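Local coordinates for peptidyl tryptophan dihydroxylase (Pseudomonas putida, PDB 7CTQ), which probably uses bound FAD to dihydroxylate a peptidyl tryptophan, a step essential for making the tryptophylquinone cofactor of quinohemoprotein amine dehydrogenase, at residues A[13-18]-A[89-94]; A[20-25]-A[57-62]; A[42-47]-A[273-278]; A[97-102]-A[107-112]. All blocks are in the same frame, centred on the assembly; numbering follows the deposited sequence.

Contact 1. Residues A[13-18]-A[89-94]; sequences AGPAGA and LDRQRF. With FAD (flavin-adenine dinucleotide), chain C.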
# COMPACT_ATOMS: atom_id res chain seq x y z
N ALA A 13 -0.21 -4.68 13.85
CA ALA A 13 -1.25 -3.69 14.04
C ALA A 13 -0.87 -2.36 13.39
O ALA A 13 -1.05 -1.30 13.99
CB ALA A 13 -1.56 -3.48 15.52
N GLY A 14 -0.34 -2.42 12.17
CA GLY A 14 -0.19 -1.23 11.38
C GLY A 14 -1.49 -0.91 10.68
O GLY A 14 -2.53 -1.54 10.94
N PRO A 15 -1.47 0.06 9.77
CA PRO A 15 -2.70 0.41 9.04
C PRO A 15 -3.41 -0.79 8.42
O PRO A 15 -4.64 -0.89 8.48
CB PRO A 15 -2.21 1.39 7.97
CG PRO A 15 -0.90 1.88 8.45
CD PRO A 15 -0.30 0.81 9.29
N ALA A 16 -2.65 -1.72 7.84
CA ALA A 16 -3.27 -2.80 7.09
C ALA A 16 -3.91 -3.83 8.01
O ALA A 16 -5.06 -4.25 7.79
CB ALA A 16 -2.23 -3.45 6.17
N GLY A 17 -3.18 -4.29 9.02
CA GLY A 17 -3.77 -5.23 9.97
C GLY A 17 -4.96 -4.64 10.70
O GLY A 17 -6.01 -5.29 10.83
N ALA A 18 -4.83 -3.38 11.14
CA ALA A 18 -5.94 -2.71 11.82
C ALA A 18 -7.16 -2.62 10.91
O ALA A 18 -8.28 -2.95 11.32
CB ALA A 18 -5.51 -1.32 12.27
N LEU A 89 3.01 12.59 9.79
CA LEU A 89 2.42 11.55 10.63
C LEU A 89 3.52 10.95 11.48
O LEU A 89 4.50 10.42 10.95
CB LEU A 89 1.74 10.47 9.80
CG LEU A 89 1.12 9.41 10.70
CD1 LEU A 89 -0.18 9.91 11.31
CD2 LEU A 89 0.91 8.12 9.94
N ASP A 90 3.36 11.01 12.80
CA ASP A 90 4.35 10.42 13.69
C ASP A 90 3.92 8.99 13.98
O ASP A 90 2.95 8.76 14.71
CB ASP A 90 4.51 11.27 14.95
CG ASP A 90 5.05 10.47 16.12
OD1 ASP A 90 5.92 9.59 15.92
OD2 ASP A 90 4.62 10.72 17.25
N ARG A 91 4.63 8.03 13.38
CA ARG A 91 4.26 6.63 13.48
C ARG A 91 4.31 6.11 14.91
O ARG A 91 3.62 5.14 15.23
CB ARG A 91 5.18 5.79 12.59
CG ARG A 91 5.00 6.08 11.11
CD ARG A 91 3.56 5.86 10.69
NE ARG A 91 3.11 4.51 11.02
CZ ARG A 91 3.12 3.49 10.17
NH1 ARG A 91 3.55 3.68 8.93
NH2 ARG A 91 2.69 2.29 10.55
N GLN A 92 5.12 6.74 15.78
CA GLN A 92 5.08 6.41 17.20
C GLN A 92 3.69 6.65 17.77
O GLN A 92 3.05 5.73 18.31
CB GLN A 92 6.14 7.22 17.96
CG GLN A 92 7.50 7.29 17.28
CD GLN A 92 8.39 8.37 17.89
OE1 GLN A 92 8.73 9.35 17.22
NE2 GLN A 92 8.76 8.20 19.15
N ARG A 93 3.21 7.90 17.68
CA ARG A 93 1.84 8.21 18.09
C ARG A 93 0.84 7.34 17.35
O ARG A 93 -0.08 6.78 17.97
CB ARG A 93 1.52 9.68 17.86
CG ARG A 93 1.61 10.62 19.07
CD ARG A 93 3.03 10.61 19.60
NE ARG A 93 3.44 11.82 20.30
CZ ARG A 93 4.11 11.84 21.44
NH1 ARG A 93 4.45 10.69 22.04
NH2 ARG A 93 4.45 12.99 21.99
N PHE A 94 1.01 7.20 16.04
CA PHE A 94 0.02 6.53 15.19
C PHE A 94 -0.21 5.09 15.62
O PHE A 94 -1.35 4.68 15.91
CB PHE A 94 0.48 6.60 13.74
CG PHE A 94 -0.60 6.27 12.75
CD1 PHE A 94 -1.75 7.03 12.68
CD2 PHE A 94 -0.45 5.20 11.88
CE1 PHE A 94 -2.74 6.74 11.76
CE2 PHE A 94 -1.44 4.90 10.96
CZ PHE A 94 -2.58 5.67 10.90
PA FAD C . 3.33 -1.63 9.17
O1A FAD C . 2.79 -0.26 9.23
O2A FAD C . 4.84 -1.68 9.05
O5B FAD C . 2.76 -2.45 10.38
C5B FAD C . 3.38 -3.67 10.83
C4B FAD C . 3.13 -3.75 12.31
O4B FAD C . 3.53 -5.06 12.78
C3B FAD C . 3.88 -2.73 13.17
O3B FAD C . 3.04 -2.28 14.24
C2B FAD C . 5.10 -3.53 13.67
O2B FAD C . 5.58 -3.09 14.94
C1B FAD C . 4.48 -4.92 13.81
N9A FAD C . 5.40 -6.05 13.77
C8A FAD C . 6.51 -6.23 12.99
N7A FAD C . 7.13 -7.37 13.17
C5A FAD C . 6.39 -7.97 14.17
C6A FAD C . 6.52 -9.20 14.85
N6A FAD C . 7.49 -10.08 14.61
N1A FAD C . 5.60 -9.51 15.80
C2A FAD C . 4.62 -8.64 16.05
N3A FAD C . 4.40 -7.45 15.47
C4A FAD C . 5.32 -7.17 14.54
N1 FAD C . 3.90 5.80 3.72
C2 FAD C . 3.29 7.02 3.71
O2 FAD C . 2.06 7.12 3.67
N3 FAD C . 4.05 8.17 3.76
C4 FAD C . 5.43 8.23 3.82
O4 FAD C . 5.99 9.32 3.87
C4X FAD C . 6.07 6.93 3.83
N5 FAD C . 7.38 6.90 3.88
C5X FAD C . 8.00 5.66 3.89
C6 FAD C . 9.39 5.61 3.93
C7 FAD C . 10.06 4.39 3.92
C7M FAD C . 11.57 4.36 3.98
C8 FAD C . 9.33 3.19 3.86
C8M FAD C . 10.02 1.86 3.86
C9 FAD C . 7.94 3.24 3.82
C9A FAD C . 7.27 4.46 3.83
N10 FAD C . 5.86 4.54 3.79
C10 FAD C . 5.23 5.77 3.78
C1' FAD C . 5.06 3.32 3.69
C2' FAD C . 4.35 2.92 4.97
O2' FAD C . 5.26 2.89 6.07
C3' FAD C . 3.74 1.54 4.77
O3' FAD C . 3.06 1.56 3.52
C4' FAD C . 2.76 1.08 5.84
O4' FAD C . 3.23 1.41 7.15
C5' FAD C . 2.50 -0.40 5.73
O5' FAD C . 1.43 -0.75 6.62
P FAD C . 1.33 -2.17 7.24
O1P FAD C . 1.20 -3.16 6.07
O2P FAD C . 0.26 -2.23 8.27
O3P FAD C . 2.75 -2.39 7.90

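Contact 2. Residues A[20-25]-A[57-62]; sequences TAIGLR and VGLGGA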
# COMPACT_ATOMS: atom_id res chain seq x y z
N THR A 20 -7.99 -4.47 8.32
CA THR A 20 -8.59 -5.78 8.08
C THR A 20 -9.39 -6.25 9.29
O THR A 20 -10.53 -6.73 9.14
CB THR A 20 -7.48 -6.79 7.74
OG1 THR A 20 -6.77 -6.35 6.58
CG2 THR A 20 -8.06 -8.18 7.49
N ALA A 21 -8.82 -6.11 10.48
CA ALA A 21 -9.50 -6.47 11.72
C ALA A 21 -10.87 -5.80 11.83
O ALA A 21 -11.88 -6.46 12.14
CB ALA A 21 -8.62 -6.08 12.91
N ILE A 22 -10.92 -4.49 11.59
CA ILE A 22 -12.18 -3.77 11.73
C ILE A 22 -13.17 -4.23 10.67
O ILE A 22 -14.37 -4.38 10.95
CB ILE A 22 -11.94 -2.25 11.66
CG1 ILE A 22 -11.04 -1.84 12.83
CG2 ILE A 22 -13.27 -1.49 11.69
CD1 ILE A 22 -10.77 -0.37 12.89
N GLY A 23 -12.69 -4.49 9.45
CA GLY A 23 -13.56 -5.01 8.42
C GLY A 23 -14.18 -6.33 8.83
O GLY A 23 -15.37 -6.57 8.59
N LEU A 24 -13.40 -7.20 9.47
CA LEU A 24 -13.94 -8.49 9.90
C LEU A 24 -14.99 -8.31 10.99
O LEU A 24 -16.03 -8.98 10.97
CB LEU A 24 -12.80 -9.39 10.36
CG LEU A 24 -11.84 -9.82 9.25
CD1 LEU A 24 -10.55 -10.27 9.84
CD2 LEU A 24 -12.47 -10.92 8.43
N ARG A 25 -14.74 -7.39 11.93
CA ARG A 25 -15.74 -7.01 12.93
C ARG A 25 -17.06 -6.61 12.28
O ARG A 25 -18.14 -7.05 12.70
CB ARG A 25 -15.21 -5.86 13.78
CG ARG A 25 -14.09 -6.27 14.73
CD ARG A 25 -14.60 -7.33 15.70
NE ARG A 25 -15.52 -6.76 16.68
CZ ARG A 25 -16.57 -7.40 17.18
NH1 ARG A 25 -16.85 -8.64 16.79
NH2 ARG A 25 -17.35 -6.79 18.07
N VAL A 57 -11.77 3.95 6.83
CA VAL A 57 -11.56 2.59 7.33
C VAL A 57 -11.87 2.46 8.81
O VAL A 57 -12.00 1.34 9.32
CB VAL A 57 -10.12 2.13 7.05
CG1 VAL A 57 -10.05 0.64 7.10
CG2 VAL A 57 -9.67 2.61 5.69
N GLY A 58 -11.99 3.56 9.53
CA GLY A 58 -12.27 3.51 10.95
C GLY A 58 -11.07 3.64 11.86
O GLY A 58 -11.15 3.25 13.02
N LEU A 59 -9.95 4.16 11.36
CA LEU A 59 -8.77 4.45 12.17
C LEU A 59 -8.58 5.94 12.40
O LEU A 59 -7.51 6.36 12.85
CB LEU A 59 -7.52 3.86 11.52
CG LEU A 59 -7.60 2.41 11.03
CD1 LEU A 59 -6.33 2.00 10.31
CD2 LEU A 59 -7.88 1.47 12.19
N GLY A 60 -9.59 6.76 12.10
CA GLY A 60 -9.45 8.20 12.21
C GLY A 60 -9.30 8.72 13.62
O GLY A 60 -8.88 9.87 13.80
N GLY A 61 -9.63 7.92 14.63
CA GLY A 61 -9.39 8.35 16.00
C GLY A 61 -7.91 8.36 16.33
O GLY A 61 -7.41 9.29 16.98
N ALA A 62 -7.20 7.34 15.89
CA ALA A 62 -5.76 7.15 15.98
C ALA A 62 -4.99 8.18 15.19
O ALA A 62 -3.78 8.03 15.02
CB ALA A 62 -5.40 5.75 15.48

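Contact 3. Residues A[42-47]-A[273-278]; sequences AVEGVS and NGIFQS. With FAD (flavin-adenine dinucleotide), chain C.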
# COMPACT_ATOMS: atom_id res chain seq x y z
N ALA A 42 9.74 7.16 13.50
CA ALA A 42 9.60 7.44 12.08
C ALA A 42 8.45 8.40 11.88
O ALA A 42 7.36 8.18 12.43
CB ALA A 42 9.36 6.16 11.28
N VAL A 43 8.67 9.46 11.12
CA VAL A 43 7.59 10.36 10.72
C VAL A 43 7.52 10.38 9.20
O VAL A 43 8.55 10.47 8.52
CB VAL A 43 7.75 11.78 11.30
CG1 VAL A 43 8.05 11.69 12.78
CG2 VAL A 43 8.79 12.60 10.54
N GLU A 44 6.30 10.28 8.69
CA GLU A 44 6.04 10.13 7.27
C GLU A 44 5.22 11.31 6.78
O GLU A 44 4.54 11.98 7.56
CB GLU A 44 5.31 8.81 7.01
CG GLU A 44 6.20 7.59 7.13
CD GLU A 44 5.44 6.30 7.33
OE1 GLU A 44 6.08 5.23 7.34
OE2 GLU A 44 4.20 6.36 7.49
N GLY A 45 5.30 11.56 5.48
CA GLY A 45 4.45 12.55 4.84
C GLY A 45 3.15 11.91 4.42
O GLY A 45 3.14 10.85 3.78
N VAL A 46 2.03 12.55 4.78
CA VAL A 46 0.71 12.05 4.43
C VAL A 46 -0.05 13.15 3.69
O VAL A 46 0.11 14.34 3.97
CB VAL A 46 -0.08 11.57 5.67
CG1 VAL A 46 0.51 10.26 6.20
CG2 VAL A 46 -0.12 12.64 6.75
N SER A 47 -0.87 12.73 2.74
CA SER A 47 -1.68 13.64 1.95
C SER A 47 -3.03 13.88 2.63
O SER A 47 -3.35 13.29 3.67
CB SER A 47 -1.87 13.11 0.53
OG SER A 47 -2.64 11.92 0.49
N ASN A 273 2.50 8.23 -0.31
CA ASN A 273 1.15 7.68 -0.27
C ASN A 273 1.14 6.22 0.17
O ASN A 273 0.15 5.52 -0.08
CB ASN A 273 0.48 7.80 -1.63
CG ASN A 273 -0.42 9.01 -1.73
OD1 ASN A 273 -1.63 8.89 -1.61
ND2 ASN A 273 0.18 10.18 -1.95
N GLY A 274 2.20 5.75 0.83
CA GLY A 274 2.31 4.33 1.12
C GLY A 274 1.20 3.81 2.02
O GLY A 274 0.67 2.71 1.80
N ILE A 275 0.82 4.59 3.03
CA ILE A 275 -0.22 4.13 3.96
C ILE A 275 -1.53 3.91 3.21
O ILE A 275 -2.24 2.92 3.45
CB ILE A 275 -0.38 5.13 5.12
CG1 ILE A 275 0.81 5.00 6.09
CG2 ILE A 275 -1.66 4.85 5.86
CD1 ILE A 275 0.99 6.19 7.02
N PHE A 276 -1.85 4.81 2.28
CA PHE A 276 -3.06 4.64 1.47
C PHE A 276 -2.97 3.39 0.62
O PHE A 276 -3.95 2.64 0.49
CB PHE A 276 -3.26 5.88 0.59
CG PHE A 276 -4.42 5.76 -0.36
CD1 PHE A 276 -5.68 6.23 -0.00
CD2 PHE A 276 -4.26 5.18 -1.62
CE1 PHE A 276 -6.75 6.12 -0.88
CE2 PHE A 276 -5.32 5.08 -2.50
CZ PHE A 276 -6.57 5.55 -2.13
N GLN A 277 -1.81 3.16 0.00
CA GLN A 277 -1.62 1.99 -0.85
C GLN A 277 -1.70 0.70 -0.04
O GLN A 277 -2.22 -0.31 -0.53
CB GLN A 277 -0.29 2.12 -1.57
CG GLN A 277 -0.26 3.35 -2.45
CD GLN A 277 1.10 3.65 -2.99
OE1 GLN A 277 2.08 3.06 -2.56
NE2 GLN A 277 1.18 4.57 -3.94
N SER A 278 -1.23 0.73 1.21
CA SER A 278 -1.36 -0.44 2.07
C SER A 278 -2.81 -0.67 2.47
O SER A 278 -3.26 -1.81 2.57
CB SER A 278 -0.47 -0.28 3.30
OG SER A 278 0.67 0.50 2.98
PA FAD C . 3.33 -1.63 9.17
O1A FAD C . 2.79 -0.26 9.23
O2A FAD C . 4.84 -1.68 9.05
O5B FAD C . 2.76 -2.45 10.38
C5B FAD C . 3.38 -3.67 10.83
C4B FAD C . 3.13 -3.75 12.31
O4B FAD C . 3.53 -5.06 12.78
C3B FAD C . 3.88 -2.73 13.17
O3B FAD C . 3.04 -2.28 14.24
C2B FAD C . 5.10 -3.53 13.67
O2B FAD C . 5.58 -3.09 14.94
C1B FAD C . 4.48 -4.92 13.81
N9A FAD C . 5.40 -6.05 13.77
C8A FAD C . 6.51 -6.23 12.99
N7A FAD C . 7.13 -7.37 13.17
C5A FAD C . 6.39 -7.97 14.17
C6A FAD C . 6.52 -9.20 14.85
N6A FAD C . 7.49 -10.08 14.61
N1A FAD C . 5.60 -9.51 15.80
C2A FAD C . 4.62 -8.64 16.05
N3A FAD C . 4.40 -7.45 15.47
C4A FAD C . 5.32 -7.17 14.54
N1 FAD C . 3.90 5.80 3.72
C2 FAD C . 3.29 7.02 3.71
O2 FAD C . 2.06 7.12 3.67
N3 FAD C . 4.05 8.17 3.76
C4 FAD C . 5.43 8.23 3.82
O4 FAD C . 5.99 9.32 3.87
C4X FAD C . 6.07 6.93 3.83
N5 FAD C . 7.38 6.90 3.88
C5X FAD C . 8.00 5.66 3.89
C6 FAD C . 9.39 5.61 3.93
C7 FAD C . 10.06 4.39 3.92
C7M FAD C . 11.57 4.36 3.98
C8 FAD C . 9.33 3.19 3.86
C8M FAD C . 10.02 1.86 3.86
C9 FAD C . 7.94 3.24 3.82
C9A FAD C . 7.27 4.46 3.83
N10 FAD C . 5.86 4.54 3.79
C10 FAD C . 5.23 5.77 3.78
C1' FAD C . 5.06 3.32 3.69
C2' FAD C . 4.35 2.92 4.97
O2' FAD C . 5.26 2.89 6.07
C3' FAD C . 3.74 1.54 4.77
O3' FAD C . 3.06 1.56 3.52
C4' FAD C . 2.76 1.08 5.84
O4' FAD C . 3.23 1.41 7.15
C5' FAD C . 2.50 -0.40 5.73
O5' FAD C . 1.43 -0.75 6.62
P FAD C . 1.33 -2.17 7.24
O1P FAD C . 1.20 -3.16 6.07
O2P FAD C . 0.26 -2.23 8.27
O3P FAD C . 2.75 -2.39 7.90

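Contact 4. Residues A[97-102]-A[107-112]; sequences ALRDDL and VSVVEG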
# COMPACT_ATOMS: atom_id res chain seq x y z
N ALA A 97 -1.68 4.66 18.83
CA ALA A 97 -3.07 5.09 18.78
C ALA A 97 -3.97 4.12 18.03
O ALA A 97 -5.18 4.09 18.29
CB ALA A 97 -3.14 6.47 18.12
N LEU A 98 -3.42 3.34 17.08
CA LEU A 98 -4.23 2.37 16.35
C LEU A 98 -4.87 1.35 17.29
O LEU A 98 -5.97 0.87 17.02
CB LEU A 98 -3.38 1.65 15.31
CG LEU A 98 -3.07 2.39 14.00
CD1 LEU A 98 -2.11 1.60 13.11
CD2 LEU A 98 -4.36 2.73 13.24
N ARG A 99 -4.20 1.03 18.40
CA ARG A 99 -4.74 0.01 19.30
C ARG A 99 -6.03 0.47 19.96
O ARG A 99 -6.89 -0.37 20.26
CB ARG A 99 -3.69 -0.34 20.36
CG ARG A 99 -2.26 -0.05 19.95
CD ARG A 99 -1.85 -0.85 18.74
NE ARG A 99 -1.10 -2.05 19.12
CZ ARG A 99 0.17 -2.05 19.49
NH1 ARG A 99 0.85 -0.91 19.53
NH2 ARG A 99 0.77 -3.19 19.82
N ASP A 100 -6.19 1.78 20.19
CA ASP A 100 -7.43 2.29 20.78
C ASP A 100 -8.61 2.05 19.85
O ASP A 100 -9.68 1.60 20.28
CB ASP A 100 -7.31 3.79 21.08
CG ASP A 100 -6.13 4.12 21.96
OD1 ASP A 100 -5.50 3.18 22.49
OD2 ASP A 100 -5.81 5.33 22.12
N ASP A 101 -8.44 2.35 18.56
CA ASP A 101 -9.52 2.14 17.60
C ASP A 101 -9.88 0.67 17.48
O ASP A 101 -11.05 0.34 17.24
CB ASP A 101 -9.11 2.71 16.24
CG ASP A 101 -8.67 4.15 16.32
OD1 ASP A 101 -7.83 4.47 17.20
OD2 ASP A 101 -9.17 4.98 15.52
N LEU A 102 -8.91 -0.22 17.64
CA LEU A 102 -9.21 -1.64 17.60
C LEU A 102 -10.04 -2.07 18.81
O LEU A 102 -11.09 -2.71 18.67
CB LEU A 102 -7.91 -2.44 17.50
CG LEU A 102 -7.17 -2.29 16.16
CD1 LEU A 102 -5.70 -2.70 16.28
CD2 LEU A 102 -7.87 -3.08 15.06
N VAL A 107 -11.92 -5.45 19.28
CA VAL A 107 -10.82 -6.31 18.87
C VAL A 107 -9.88 -6.48 20.05
O VAL A 107 -9.45 -5.49 20.66
CB VAL A 107 -10.07 -5.73 17.65
CG1 VAL A 107 -8.85 -6.60 17.32
CG2 VAL A 107 -11.01 -5.59 16.45
N SER A 108 -9.55 -7.73 20.37
CA SER A 108 -8.51 -8.02 21.36
C SER A 108 -7.15 -7.62 20.79
O SER A 108 -6.83 -7.96 19.65
CB SER A 108 -8.51 -9.51 21.72
OG SER A 108 -9.82 -10.04 21.75
N VAL A 109 -6.36 -6.91 21.59
CA VAL A 109 -5.03 -6.47 21.18
C VAL A 109 -4.03 -7.07 22.16
O VAL A 109 -3.75 -6.50 23.22
CB VAL A 109 -4.90 -4.94 21.13
CG1 VAL A 109 -3.58 -4.54 20.48
CG2 VAL A 109 -6.07 -4.35 20.37
N VAL A 110 -3.48 -8.23 21.80
CA VAL A 110 -2.48 -8.92 22.60
C VAL A 110 -1.12 -8.37 22.20
O VAL A 110 -0.60 -8.68 21.13
CB VAL A 110 -2.55 -10.44 22.40
CG1 VAL A 110 -1.38 -11.13 23.09
CG2 VAL A 110 -3.89 -10.99 22.87
N GLU A 111 -0.53 -7.53 23.06
CA GLU A 111 0.81 -7.04 22.79
C GLU A 111 1.79 -8.20 22.85
O GLU A 111 1.58 -9.19 23.56
CB GLU A 111 1.20 -5.93 23.77
CG GLU A 111 2.30 -4.98 23.25
CD GLU A 111 3.72 -5.53 23.39
OE1 GLU A 111 4.66 -4.86 22.91
OE2 GLU A 111 3.90 -6.61 24.00
N GLY A 112 2.85 -8.11 22.05
CA GLY A 112 3.91 -9.10 22.06
C GLY A 112 4.52 -9.34 20.69
O GLY A 112 3.86 -9.25 19.66

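Contact 1. Residues A[13-18]-A[89-94]
Pro15 meets two side chains of 89-94 with different parts of its ring: CG reaches Phe94, and CD reaches the guanidinium of Arg91. The apolar contact is edge-on for the phenyl group, since Pro15 CG lies near the plane of the Phe94 ring, 4.0 Å from CE2. Phe94 turns its ring there with CG anti to the backbone N (chi1 -165°), and Leu89 CD2 of the same segment rests on one face of that ring, offset toward the rim. Beside this, Pro15 CD packs obliquely against Arg91 NH2 at 3.6 Å.

The polar contacts run through FAD. Arg91 bends at chi2 and chi3 to bring its guanidinium to the cofactor, where NH2 donates to FAD O1A at 2.9 Å, the phosphate oxygen lying in the guanidinium plane, and NH1 donates almost straight to ribityl O4', also at 2.9 Å. Salt bridges to Glu44 and Asp95 brace the same group from outside the two segments. A lysine in its place would probably be unable to span both acceptors, leaving either O1A or O4' without its donor and Glu44 or Asp95 without its mate. At the other phosphate of the cofactor, Ala16 N donates to FAD O2P at 3.0 Å.

Gly14, the N-cap of helix 15-27, lies so close to the cofactor that a CB would collide with FAD O5B. Together with Gly17 it fits the GxGxxG pattern of a Rossmann-type dinucleotide-binding fold, in which the start of the first helix faces the FAD pyrophosphate.

Contact 2. Residues A[20-25]-A[57-62]
Ile22 points its side chain from helix 15-27 at the turn 57-59, and its two branches divide the work. The longer one does most of the touching: CG1 stands anti to the carbonyl carbon (chi1 -62°) and the chain runs on extended, so that CD1 is carried out to the loop. There it meets Leu59 CD2 at 3.5 Å, tighter than usual for two methyl groups, with the two side chains crossing obliquely. Leu59 starts out pointing past the helix rather than at it, and it is the end of the side chain that closes on Ile22.

CD1 also lies 3.6 Å from Gly58 O, while the shorter branch, CG2, faces the preceding peptide at 3.9 Å from Val57 O. The isoleucine therefore packs against two backbone carbonyls as well as one leucine methyl, and no hydrogen bond joins the segments. The closest backbone approach, Ile22 CA to Gly58 CA, is 7.3 Å; a CB on Gly58 would point toward the helix and come close to Ile22 CG2.

Beyond the pair, Leu59 also touches Leu98, and Ala21, next to Ile22, touches Leu102, both of helix 91-104. Gly58 has positive phi (98°) and is the C-prime residue of a Schellman motif, with Leu59 N bonded to Leu54 O and Gly58 N to Arg55 O. The contact thus sets the capped C-terminal end of helix 48-56 against the first helix of the FAD-binding, Rossmann-type unit.

Contact 3. Residues A[42-47]-A[273-278]
Glu44 and Ile275 meet beside the flavin, where strand 43-46 and the start of helix 274-282 together hold the isoalloxazine ring in the FAD pocket of this flavoprotein monooxygenase. The apolar pair is Ile275 CD1 with Val46 CG1, 4.2 Å apart, and Leu89 of the neighbouring strand touches both residues. The same Ile275 methyl, CD1, also abuts the carboxylate oxygen Glu44 OE2 at 3.2 Å.

Side-chain polar contacts reach the ribityl chain. Glu44, extended beyond CG, runs over one face of the flavin, CG 3.4 Å from FAD C4X, and its OE1 accepts from FAD O2' at 2.8 Å. Its other oxygen, OE2, forms a salt bridge with Arg91, which itself binds FAD. A glutamine here would probably take away one of the two carboxylates that hold Arg91, leaving its guanidinium freer to turn beside the cofactor. Ser278 is modelled in two conformers, and in one of them OG accepts from FAD O3', a bond that is therefore less certain.

Backbone hydrogen bonds grip the pyrimidine edge of the flavin from both segments. Three successive polar positions of the ring edge are matched by peptide groups, which should fix the flavin's rotation in its plane. A CB on Gly274 would strike FAD C1'. Gly45 N donates to FAD O4 and Gly45 O accepts from FAD N3, each at 2.8 Å. From the helix, Ile275 N gives a nearly straight bond of 2.9 Å to FAD O2.

Contact 4. Residues A[97-102]-A[107-112]
Leu102 packs closely against Val107 and Val109 where helix 91-104 nears its end and the chain turns back into strand 108-119. Its CB is the common point, 3.9 Å from both Val107 CB and Val109 CG2. The backbone closes the same corner: Val107 N donates to Leu102 O at 2.9 Å. Val109 has CG1 anti to its backbone N (chi1 -170°) and CG2 anti to its carbonyl carbon, which lets one methyl face Leu102 and the other Arg99. Arg99 completes the tight part, crossing Val109 at about a right angle with NE 3.8 Å from Val109 CG1; this buried NE has no polar partner in the model.

Only the end at exposed Glu111 is loose. There Arg99 NH2 merely brushes Glu111 CG at 4.2 Å, and the opposite charges of the two side chains do not touch. Each turns instead to Trp37, Arg99 NH1 to its O and Glu111 OE1 to its N.

The axes of helix 97-102 and strand 108-111 come within 8.6 Å, their directions 145° apart. Leu102 also packs on Ala18 and Ile22 of helix 15-27, while strand 108-119 pairs with strand 31-35 in the Rossmann-type sheet.

In the fold
Contacts 1 and 3 are buried and both grip FAD, contact 1 at the pyrophosphate and contact 3 at the flavin edge; they meet through the paired strands 43-46 and 87-90. Contacts 2 and 4 are only partly buried and consist mostly of aliphatic packing, with one backbone bond across contact 4 and none across contact 2. Helix 15-27 serves contacts 1 and 2, and helix 91-104 serves contacts 1 and 4, so contact 1 shares an element with each. Asp101, on the helix of contact 4, accepts from Ala62 N in the loop of contact 2. Contacts 3 and 4 lie farthest apart, their centres about 20 Å from each other.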